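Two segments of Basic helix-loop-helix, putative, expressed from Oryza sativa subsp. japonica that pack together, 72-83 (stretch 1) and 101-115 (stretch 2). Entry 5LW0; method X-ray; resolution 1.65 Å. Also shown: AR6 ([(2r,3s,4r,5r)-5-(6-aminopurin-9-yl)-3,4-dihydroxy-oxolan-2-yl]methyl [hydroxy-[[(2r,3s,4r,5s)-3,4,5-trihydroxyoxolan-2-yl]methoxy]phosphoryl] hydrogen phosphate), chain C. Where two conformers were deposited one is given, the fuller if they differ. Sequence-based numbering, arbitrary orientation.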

ATOM      1  N   ASN A  72      10.016   7.660 -13.731  1.00 29.88           N
ATOM      2  CA  ASN A  72       9.716   6.408 -14.382  1.00 34.06           C
ATOM      3  C   ASN A  72       9.052   5.434 -13.436  1.00 26.99           C
ATOM      4  O   ASN A  72       9.221   4.254 -13.564  1.00 27.77           O
ATOM      5  CB  ASN A  72      10.997   5.785 -14.969  1.00 43.23           C
ATOM      6  CG  ASN A  72      11.732   6.728 -15.948  1.00 57.11           C
ATOM      7  OD1 ASN A  72      12.969   6.871 -15.897  1.00 72.56           O
ATOM      8  ND2 ASN A  72      10.972   7.409 -16.798  1.00 60.39           N
ATOM      9  N   ILE A  73       8.384   5.955 -12.418  1.00 21.27           N
ATOM     10  CA  ILE A  73       7.532   5.082 -11.549  1.00 19.94           C
ATOM     11  C   ILE A  73       6.130   5.567 -11.654  1.00 16.91           C
ATOM     12  O   ILE A  73       5.875   6.720 -11.955  1.00 18.18           O
ATOM     13  CB  ILE A  73       7.962   5.057 -10.071  1.00 19.33           C
ATOM     14  CG1 ILE A  73       7.989   6.482  -9.458  1.00 20.45           C
ATOM     15  CG2 ILE A  73       9.285   4.345  -9.919  1.00 21.00           C
ATOM     16  CD1 ILE A  73       8.057   6.500  -7.927  1.00 22.42           C
ATOM     17  N   ARG A  74       5.199   4.661 -11.382  1.00 14.00           N
ATOM     18  CA  ARG A  74       3.803   5.001 -11.374  0.50 14.29           C
ATOM     19  C   ARG A  74       3.183   4.456 -10.099  1.00 13.62           C
ATOM     20  O   ARG A  74       3.487   3.345  -9.682  1.00 14.05           O
ATOM     21  CB  ARG A  74       3.108   4.400 -12.618  0.50 15.28           C
ATOM     22  CG  ARG A  74       1.674   4.790 -12.773  0.50 15.31           C
ATOM     23  CD  ARG A  74       1.129   4.305 -14.156  0.50 15.72           C
ATOM     24  NE  ARG A  74       1.104   2.843 -14.253  0.50 15.05           N
ATOM     25  CZ  ARG A  74       0.451   2.173 -15.188  0.50 14.41           C
ATOM     26  NH1 ARG A  74      -0.301   2.866 -16.074  0.50 14.98           N
ATOM     27  NH2 ARG A  74       0.446   0.821 -15.164  0.50 16.01           N
ATOM     28  N   LEU A  75       2.325   5.269  -9.479  1.00 12.56           N
ATOM     29  CA  LEU A  75       1.720   4.942  -8.188  1.00 12.93           C
ATOM     30  C   LEU A  75       0.213   4.954  -8.324  1.00 13.23           C
ATOM     31  O   LEU A  75      -0.343   5.890  -8.839  1.00 14.63           O
ATOM     32  CB  LEU A  75       2.136   5.987  -7.146  1.00 14.06           C
ATOM     33  CG  LEU A  75       3.660   6.154  -6.979  1.00 16.46           C
ATOM     34  CD1 LEU A  75       3.970   7.343  -6.050  1.00 17.43           C
ATOM     35  CD2 LEU A  75       4.262   4.918  -6.422  1.00 15.90           C
ATOM     36  N   VAL A  76      -0.437   3.925  -7.826  1.00 12.15           N
ATOM     37  CA  VAL A  76      -1.897   3.787  -8.000  1.00 12.24           C
ATOM     38  C   VAL A  76      -2.530   3.466  -6.605  1.00 11.84           C
ATOM     39  O   VAL A  76      -2.222   2.463  -6.012  1.00 12.59           O
ATOM     40  CB  VAL A  76      -2.286   2.673  -8.992  1.00 13.00           C
ATOM     41  CG1 VAL A  76      -3.790   2.628  -9.147  1.00 13.84           C
ATOM     42  CG2 VAL A  76      -1.622   2.867 -10.314  1.00 14.24           C
ATOM     43  N   LEU A  77      -3.358   4.394  -6.103  1.00 11.29           N
ATOM     44  CA  LEU A  77      -4.105   4.195  -4.884  1.00 12.68           C
ATOM     45  C   LEU A  77      -5.382   3.415  -5.210  1.00 12.75           C
ATOM     46  O   LEU A  77      -6.193   3.883  -6.035  1.00 13.82           O
ATOM     47  CB  LEU A  77      -4.412   5.526  -4.195  1.00 11.61           C
ATOM     48  CG  LEU A  77      -5.360   5.447  -2.963  1.00 12.72           C
ATOM     49  CD1 LEU A  77      -4.719   4.690  -1.790  1.00 13.35           C
ATOM     50  CD2 LEU A  77      -5.755   6.827  -2.572  1.00 12.82           C
ATOM     51  N   VAL A  78      -5.581   2.297  -4.552  1.00 12.48           N
ATOM     52  CA  VAL A  78      -6.720   1.461  -4.825  0.50 13.60           C
ATOM     53  C   VAL A  78      -7.628   1.338  -3.606  1.00 15.30           C
ATOM     54  O   VAL A  78      -7.163   1.293  -2.468  1.00 15.71           O
ATOM     55  CB  VAL A  78      -6.314   0.065  -5.318  0.50 14.29           C
ATOM     56  CG1 VAL A  78      -5.523   0.184  -6.611  0.50 13.80           C
ATOM     57  CG2 VAL A  78      -5.540  -0.697  -4.250  0.50 14.52           C
ATOM     58  N   ASP A  79      -8.937   1.255  -3.876  1.00 14.17           N
ATOM     59  CA  ASP A  79      -9.920   0.905  -2.828  1.00 15.30           C
ATOM     60  C   ASP A  79     -11.035   0.112  -3.528  1.00 16.07           C
ATOM     61  O   ASP A  79     -11.241   0.217  -4.750  1.00 15.67           O
ATOM     62  CB  ASP A  79     -10.442   2.146  -2.099  1.00 16.18           C
ATOM     63  CG  ASP A  79     -11.029   1.825  -0.688  1.00 17.71           C
ATOM     64  OD1 ASP A  79     -10.910   0.648  -0.262  1.00 21.01           O
ATOM     65  OD2 ASP A  79     -11.648   2.764  -0.033  1.00 20.47           O
ATOM     66  N   LEU A  80     -11.763  -0.658  -2.751  1.00 18.52           N
ATOM     67  CA  LEU A  80     -12.704  -1.612  -3.308  1.00 19.85           C
ATOM     68  C   LEU A  80     -13.938  -0.984  -3.904  1.00 21.06           C
ATOM     69  O   LEU A  80     -14.515  -1.527  -4.831  1.00 21.13           O
ATOM     70  CB  LEU A  80     -13.142  -2.569  -2.187  1.00 24.19           C
ATOM     71  CG  LEU A  80     -12.205  -3.655  -1.829  1.00 24.72           C
ATOM     72  CD1 LEU A  80     -12.653  -4.240  -0.482  1.00 29.00           C
ATOM     73  CD2 LEU A  80     -12.258  -4.655  -2.946  1.00 25.03           C
ATOM     74  N   SER A  81     -14.411   0.092  -3.323  1.00 20.19           N
ATOM     75  CA  SER A  81     -15.697   0.642  -3.729  1.00 21.44           C
ATOM     76  C   SER A  81     -15.586   1.944  -4.425  1.00 18.59           C
ATOM     77  O   SER A  81     -14.838   2.800  -4.021  1.00 16.32           O
ATOM     78  CB  SER A  81     -16.637   0.819  -2.487  1.00 22.62           C
ATOM     79  OG  SER A  81     -17.868   1.449  -2.888  1.00 28.64           O
ATOM     80  N   HIS A  82     -16.423   2.158  -5.449  1.00 19.96           N
ATOM     81  CA  HIS A  82     -16.502   3.468  -6.096  1.00 20.26           C
ATOM     82  C   HIS A  82     -17.000   4.565  -5.230  1.00 18.03           C
ATOM     83  O   HIS A  82     -16.773   5.707  -5.516  1.00 18.47           O
ATOM     84  CB  HIS A  82     -17.353   3.415  -7.375  1.00 20.80           C
ATOM     85  CG  HIS A  82     -18.821   3.413  -7.125  1.00 21.84           C
ATOM     86  ND1 HIS A  82     -19.527   2.253  -6.849  1.00 25.11           N
ATOM     87  CD2 HIS A  82     -19.731   4.419  -7.124  1.00 22.65           C
ATOM     88  CE1 HIS A  82     -20.810   2.546  -6.697  1.00 26.35           C
ATOM     89  NE2 HIS A  82     -20.961   3.844  -6.846  1.00 23.56           N
ATOM     90  N   LYS A  83     -17.644   4.224  -4.104  1.00 17.91           N
ATOM     91  CA  LYS A  83     -18.080   5.224  -3.141  1.00 20.32           C
ATOM     92  C   LYS A  83     -17.043   5.555  -2.108  1.00 18.83           C
ATOM     93  O   LYS A  83     -17.276   6.420  -1.231  1.00 21.08           O
ATOM     94  CB  LYS A  83     -19.330   4.753  -2.416  1.00 25.50           C
ATOM     95  CG  LYS A  83     -20.440   4.315  -3.367  1.00 32.04           C
ATOM     96  CD  LYS A  83     -21.457   3.433  -2.658  1.00 42.36           C
ATOM     97  CE  LYS A  83     -22.384   4.257  -1.807  1.00 47.29           C
ATOM     98  NZ  LYS A  83     -23.295   5.083  -2.649  1.00 56.11           N
ATOM     99  N   SER A 101      -0.884  13.332 -13.397  1.00 19.48           N
ATOM    100  CA  SER A 101      -1.888  12.287 -13.432  1.00 19.78           C
ATOM    101  C   SER A 101      -1.545  11.088 -14.332  1.00 18.09           C
ATOM    102  O   SER A 101      -2.254  10.097 -14.312  1.00 18.96           O
ATOM    103  CB  SER A 101      -3.197  12.912 -13.909  1.00 23.38           C
ATOM    104  OG  SER A 101      -2.913  13.597 -15.141  1.00 23.34           O
ATOM    105  N   SER A 102      -0.426  11.120 -15.049  1.00 18.50           N
ATOM    106  CA  SER A 102       0.102   9.894 -15.622  1.00 18.01           C
ATOM    107  C   SER A 102       0.926   9.084 -14.660  1.00 16.28           C
ATOM    108  O   SER A 102       1.160   7.922 -14.911  1.00 18.96           O
ATOM    109  CB  SER A 102       0.918  10.177 -16.886  1.00 21.18           C
ATOM    110  OG  SER A 102       2.176  10.776 -16.579  1.00 25.60           O
ATOM    111  N   ARG A 103       1.407   9.721 -13.586  1.00 16.11           N
ATOM    112  CA  ARG A 103       2.331   9.072 -12.670  1.00 14.99           C
ATOM    113  C   ARG A 103       1.633   8.664 -11.366  1.00 14.87           C
ATOM    114  O   ARG A 103       2.148   7.833 -10.672  1.00 16.32           O
ATOM    115  CB  ARG A 103       3.495  10.004 -12.381  1.00 18.41           C
ATOM    116  CG  ARG A 103       4.173  10.461 -13.662  1.00 23.24           C
ATOM    117  CD  ARG A 103       5.493  11.097 -13.413  1.00 28.34           C
ATOM    118  NE  ARG A 103       6.285  10.042 -12.959  1.00 35.36           N
ATOM    119  CZ  ARG A 103       7.222  10.148 -12.092  1.00 37.54           C
ATOM    120  NH1 ARG A 103       7.619  11.377 -11.615  1.00 33.59           N
ATOM    121  NH2 ARG A 103       7.795   9.049 -11.728  1.00 27.30           N
ATOM    122  N   PHE A 104       0.523   9.328 -11.023  1.00 12.18           N
ATOM    123  CA  PHE A 104      -0.324   8.899  -9.885  1.00 13.16           C
ATOM    124  C   PHE A 104      -1.776   9.003 -10.281  1.00 13.81           C
ATOM    125  O   PHE A 104      -2.226  10.037 -10.859  1.00 15.93           O
ATOM    126  CB  PHE A 104      -0.120   9.825  -8.661  1.00 13.82           C
ATOM    127  CG  PHE A 104      -1.108   9.587  -7.563  1.00 13.44           C
ATOM    128  CD1 PHE A 104      -1.014   8.431  -6.813  1.00 14.53           C
ATOM    129  CD2 PHE A 104      -2.224  10.408  -7.429  1.00 14.49           C
ATOM    130  CE1 PHE A 104      -1.978   8.136  -5.860  1.00 15.06           C
ATOM    131  CE2 PHE A 104      -3.211  10.111  -6.498  1.00 16.46           C
ATOM    132  CZ  PHE A 104      -3.081   8.957  -5.721  1.00 15.62           C
ATOM    133  N   PHE A 105      -2.549   7.988  -9.939  1.00 13.18           N
ATOM    134  CA  PHE A 105      -3.966   8.052 -10.036  1.00 13.02           C
ATOM    135  C   PHE A 105      -4.633   7.129  -9.057  1.00 12.66           C
ATOM    136  O   PHE A 105      -3.969   6.291  -8.465  1.00 13.55           O
ATOM    137  CB  PHE A 105      -4.481   7.863 -11.461  1.00 13.41           C
ATOM    138  CG  PHE A 105      -4.006   6.652 -12.138  1.00 13.60           C
ATOM    139  CD1 PHE A 105      -4.655   5.426 -11.978  1.00 15.40           C
ATOM    140  CD2 PHE A 105      -2.918   6.720 -12.982  1.00 15.37           C
ATOM    141  CE1 PHE A 105      -4.250   4.303 -12.688  1.00 15.81           C
ATOM    142  CE2 PHE A 105      -2.477   5.599 -13.663  1.00 14.70           C
ATOM    143  CZ  PHE A 105      -3.147   4.372 -13.502  1.00 17.31           C
ATOM    144  N   THR A 106      -5.946   7.292  -8.879  1.00 13.35           N
ATOM    145  CA  THR A 106      -6.730   6.370  -8.011  1.00 12.56           C
ATOM    146  C   THR A 106      -7.418   5.352  -8.900  1.00 13.12           C
ATOM    147  O   THR A 106      -7.660   5.610 -10.105  1.00 13.43           O
ATOM    148  CB  THR A 106      -7.775   7.107  -7.196  1.00 13.61           C
ATOM    149  OG1 THR A 106      -8.784   7.683  -8.054  1.00 15.60           O
ATOM    150  CG2 THR A 106      -7.166   8.180  -6.297  1.00 14.97           C
ATOM    151  N   PHE A 107      -7.804   4.225  -8.326  1.00 12.75           N
ATOM    152  CA  PHE A 107      -8.390   3.146  -9.102  1.00 14.97           C
ATOM    153  C   PHE A 107      -9.285   2.350  -8.193  1.00 14.31           C
ATOM    154  O   PHE A 107      -8.891   1.974  -7.119  1.00 15.40           O
ATOM    155  CB  PHE A 107      -7.289   2.274  -9.691  1.00 13.94           C
ATOM    156  CG  PHE A 107      -7.752   1.286 -10.757  1.00 15.34           C
ATOM    157  CD1 PHE A 107      -7.897   1.656 -12.042  1.00 17.36           C
ATOM    158  CD2 PHE A 107      -7.977  -0.043 -10.403  1.00 18.50           C
ATOM    159  CE1 PHE A 107      -8.249   0.700 -13.011  1.00 18.88           C
ATOM    160  CE2 PHE A 107      -8.305  -0.989 -11.348  1.00 21.53           C
ATOM    161  CZ  PHE A 107      -8.518  -0.587 -12.626  1.00 19.99           C
ATOM    162  N   VAL A 108     -10.493   2.068  -8.673  1.00 14.64           N
ATOM    163  CA  VAL A 108     -11.445   1.222  -7.924  1.00 15.19           C
ATOM    164  C   VAL A 108     -11.242  -0.234  -8.271  1.00 16.33           C
ATOM    165  O   VAL A 108     -11.303  -0.642  -9.451  1.00 17.92           O
ATOM    166  CB  VAL A 108     -12.892   1.585  -8.254  1.00 14.78           C
ATOM    167  CG1 VAL A 108     -13.862   0.698  -7.430  1.00 16.57           C
ATOM    168  CG2 VAL A 108     -13.151   3.019  -7.995  1.00 15.82           C
ATOM    169  N   GLY A 109     -10.992  -1.042  -7.264  1.00 17.02           N
ATOM    170  CA  GLY A 109     -10.763  -2.440  -7.500  1.00 19.55           C
ATOM    171  C   GLY A 109     -10.272  -3.186  -6.302  1.00 18.12           C
ATOM    172  O   GLY A 109      -9.975  -2.601  -5.288  1.00 17.77           O
ATOM    173  N   ASP A 110     -10.209  -4.476  -6.452  1.00 19.56           N
ATOM    174  CA  ASP A 110      -9.633  -5.358  -5.460  1.00 19.86           C
ATOM    175  C   ASP A 110      -8.135  -5.456  -5.816  1.00 15.24           C
ATOM    176  O   ASP A 110      -7.765  -5.833  -6.933  1.00 16.92           O
ATOM    177  CB  ASP A 110     -10.298  -6.721  -5.587  1.00 22.67           C
ATOM    178  CG  ASP A 110      -9.800  -7.743  -4.574  1.00 23.36           C
ATOM    179  OD1 ASP A 110      -8.743  -7.577  -3.946  1.00 20.47           O
ATOM    180  OD2 ASP A 110     -10.501  -8.818  -4.463  1.00 26.96           O
ATOM    181  N   ILE A 111      -7.293  -5.106  -4.856  1.00 16.72           N
ATOM    182  CA  ILE A 111      -5.865  -5.115  -5.045  1.00 16.54           C
ATOM    183  C   ILE A 111      -5.285  -6.470  -5.417  1.00 16.53           C
ATOM    184  O   ILE A 111      -4.177  -6.561  -5.902  1.00 16.57           O
ATOM    185  CB  ILE A 111      -5.176  -4.485  -3.824  1.00 17.20           C
ATOM    186  CG1 ILE A 111      -3.849  -3.852  -4.229  1.00 17.73           C
ATOM    187  CG2 ILE A 111      -5.040  -5.441  -2.690  1.00 16.23           C
ATOM    188  CD1 ILE A 111      -3.251  -2.988  -3.140  1.00 17.69           C
ATOM    189  N   THR A 112      -6.042  -7.557  -5.112  1.00 15.76           N
ATOM    190  CA  THR A 112      -5.623  -8.910  -5.482  1.00 16.65           C
ATOM    191  C   THR A 112      -6.199  -9.379  -6.825  1.00 19.50           C
ATOM    192  O   THR A 112      -5.919 -10.499  -7.222  1.00 18.37           O
ATOM    193  CB  THR A 112      -6.021  -9.921  -4.397  1.00 18.50           C
ATOM    194  OG1 THR A 112      -7.441 -10.079  -4.361  1.00 18.87           O
ATOM    195  CG2 THR A 112      -5.555  -9.456  -3.051  1.00 18.27           C
ATOM    196  N   GLN A 113      -6.952  -8.504  -7.512  1.00 17.56           N
ATOM    197  CA  GLN A 113      -7.517  -8.840  -8.802  1.00 19.02           C
ATOM    198  C   GLN A 113      -7.377  -7.673  -9.794  1.00 21.41           C
ATOM    199  O   GLN A 113      -8.285  -7.420 -10.649  1.00 19.80           O
ATOM    200  CB  GLN A 113      -8.998  -9.180  -8.654  1.00 21.88           C
ATOM    201  CG  GLN A 113      -9.275 -10.334  -7.692  1.00 24.29           C
ATOM    202  CD  GLN A 113     -10.759 -10.760  -7.669  1.00 26.71           C
ATOM    203  OE1 GLN A 113     -11.235 -11.409  -8.565  1.00 32.03           O
ATOM    204  NE2 GLN A 113     -11.463 -10.359  -6.642  1.00 31.92           N
ATOM    205  N   LEU A 114      -6.243  -6.966  -9.740  1.00 17.42           N
ATOM    206  CA  LEU A 114      -6.116  -5.833 -10.582  1.00 17.28           C
ATOM    207  C   LEU A 114      -6.059  -6.181 -12.091  1.00 17.29           C
ATOM    208  O   LEU A 114      -6.560  -5.427 -12.870  1.00 19.14           O
ATOM    209  CB  LEU A 114      -4.871  -5.006 -10.196  1.00 17.86           C
ATOM    210  CG  LEU A 114      -5.077  -4.311  -8.878  1.00 17.71           C
ATOM    211  CD1 LEU A 114      -3.743  -3.752  -8.372  1.00 19.15           C
ATOM    212  CD2 LEU A 114      -6.152  -3.265  -8.942  1.00 18.12           C
ATOM    213  N   GLN A 115      -5.322  -7.218 -12.466  1.00 19.48           N
ATOM    214  CA  GLN A 115      -5.199  -7.593 -13.891  1.00 21.74           C
ATOM    215  C   GLN A 115      -6.474  -8.287 -14.358  1.00 22.81           C
ATOM    216  O   GLN A 115      -7.096  -7.863 -15.358  1.00 24.60           O
ATOM    217  CB  GLN A 115      -4.005  -8.476 -14.121  1.00 26.22           C
ATOM    218  CG  GLN A 115      -3.888  -8.946 -15.572  1.00 28.85           C
ATOM    219  CD  GLN A 115      -2.556  -9.598 -15.851  1.00 37.31           C
ATOM    220  OE1 GLN A 115      -2.178 -10.590 -15.206  1.00 42.76           O
ATOM    221  NE2 GLN A 115      -1.838  -9.071 -16.826  1.00 42.04           N
TER
HETATM  222  N1  AR6 C 301      -8.527  -4.286  -2.284  1.00 16.95           N
HETATM  223  C2  AR6 C 301      -8.318  -2.958  -2.167  1.00 18.03           C
HETATM  224  N3  AR6 C 301      -8.512  -2.273  -1.057  1.00 18.91           N
HETATM  225  C4  AR6 C 301      -8.953  -2.901   0.077  1.00 21.42           C
HETATM  226  C5  AR6 C 301      -9.176  -4.314   0.077  1.00 22.40           C
HETATM  227  C6  AR6 C 301      -8.933  -5.020  -1.193  1.00 18.89           C
HETATM  228  N6  AR6 C 301      -9.089  -6.316  -1.317  1.00 19.77           N
HETATM  229  N7  AR6 C 301      -9.608  -4.667   1.378  1.00 22.08           N
HETATM  230  C8  AR6 C 301      -9.579  -3.529   2.109  1.00 20.80           C
HETATM  231  N9  AR6 C 301      -9.176  -2.456   1.336  1.00 21.22           N
HETATM  232  PA  AR6 C 301      -7.242  -2.153   6.343  1.00 20.24           P
HETATM  233  PB  AR6 C 301      -5.497  -0.660   8.241  1.00 19.39           P
HETATM  234  C1' AR6 C 301      -8.909  -1.093   1.743  1.00 20.94           C
HETATM  235  O1A AR6 C 301      -8.299  -2.216   7.466  1.00 22.58           O
HETATM  236  O1B AR6 C 301      -6.574   0.334   8.601  1.00 17.94           O
HETATM  237  C1D AR6 C 301      -5.474  -5.692   8.853  1.00 39.55           C
HETATM  238  O1D AR6 C 301      -6.336  -6.810   8.837  1.00 39.06           O
HETATM  239  C2' AR6 C 301      -9.812  -0.474   2.802  1.00 19.81           C
HETATM  240  O2' AR6 C 301     -11.123  -0.093   2.283  1.00 21.13           O
HETATM  241  O2A AR6 C 301      -6.919  -3.374   5.569  1.00 20.34           O
HETATM  242  O2B AR6 C 301      -4.089  -0.191   8.028  1.00 18.03           O
HETATM  243  C2D AR6 C 301      -4.138  -6.086   9.551  1.00 39.83           C
HETATM  244  O2D AR6 C 301      -4.222  -7.443  10.148  1.00 34.94           O
HETATM  245  C3' AR6 C 301      -8.944   0.660   3.289  1.00 22.37           C
HETATM  246  O3' AR6 C 301      -9.083   1.845   2.459  1.00 21.52           O
HETATM  247  O3A AR6 C 301      -5.851  -1.543   6.930  1.00 19.65           O
HETATM  248  C3D AR6 C 301      -3.908  -5.022  10.588  1.00 33.63           C
HETATM  249  O3D AR6 C 301      -4.185  -5.650  11.872  1.00 46.89           O
HETATM  250  C4' AR6 C 301      -7.513   0.102   3.161  1.00 20.37           C
HETATM  251  O4' AR6 C 301      -7.604  -1.074   2.390  1.00 21.19           O
HETATM  252  C4D AR6 C 301      -4.943  -3.915  10.275  1.00 30.38           C
HETATM  253  O4D AR6 C 301      -6.029  -4.513   9.528  1.00 29.21           O
HETATM  254  C5' AR6 C 301      -6.866  -0.227   4.482  1.00 22.56           C
HETATM  255  O5' AR6 C 301      -7.759  -0.958   5.345  1.00 21.21           O
HETATM  256  C5D AR6 C 301      -4.428  -2.776   9.400  1.00 22.87           C
HETATM  257  O5D AR6 C 301      -5.471  -1.775   9.410  1.00 20.97           O
HETATM  258  O   HOH W   1       0.043   6.173 -16.686  1.00 31.45           O

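Strands 74-79 and 104-108 lie side by side in parallel, their N-to-C directions 28° apart and their axes approaching to 4.6 Å, and the two stretches bury 933 Å² between them. The register is unbroken from Leu75 opposite Phe104 to Asp79 opposite Val108. The hydrogen bonds alternate as a parallel pair requires: Leu75 N to Arg103 O (2.8 Å), Phe105 N to Leu75 O (3.2 Å), Leu77 N to Phe105 O (3.1 Å), Phe107 N to Leu77 O (2.8 Å), a weak one from Asp79 N to Phe107 O (3.3 Å), and Gly109 N to Asp79 O (2.8 Å, 166° at the hydrogen). CA-H...O contacts, such as Phe104 CA to Leu75 O at 3.2 Å, add to the main-chain pairing, and side chains supply much of what remains. Three residues cover the most surface.

Arg103, with 100 Å² covered, closes the N-terminal end. Its CA-to-CB bond points sideways, but the m, t, p chain brings the guanidinium to Ile73, where NH2 donates to Ile73 O at 3.0 Å and 140°. That carbonyl oxygen lies near the guanidinium plane, at its edge, as in-plane N-H donors favour. Ile73 CG1 is 3.4 Å from Arg103 NH2, so the same group also packs against aliphatic surface. A long, flexible arginine suits this place because it can reach a main-chain acceptor just before the strand begins.

Val78 (85 Å²) is buried on the sheet face it shares with Val76, Phe105 and Phe107. In the m rotamer, its CG2 approaches Ile111 CD1 to 3.4 Å, while CG1 lies 4.1 Å from Phe107 CB and 4.2 Å from Leu114 CD2. A compact, branched side chain can thus meet three apolar neighbours, two of them beyond the end of strand 104-108.

Leu77 (70 Å²) serves the other face, with Leu75, Phe104 and Thr106. Its CB sits at the edge of the Phe104 ring, 3.9 Å from Phe104 CE1, and its CD2 is 4.2 Å from Thr106 CG2. Leu75 CB adds a contact of 4.0 Å to Phe104 CD1, so both leucines pack against one buried aromatic ring.

Phe105, almost as extensively covered at 69 Å², uses its p rotamer to bring its ring under Val76: Val76 CG2 stands 4.1 Å from the ring centroid and 26° off the normal, a CH-pi contact over the face. Val76 CG1 meanwhile reaches Phe107 CB at 3.6 Å. Phe107 makes its closest approaches to both Val76 and Val78 through CB, and the end of its side chain leads away.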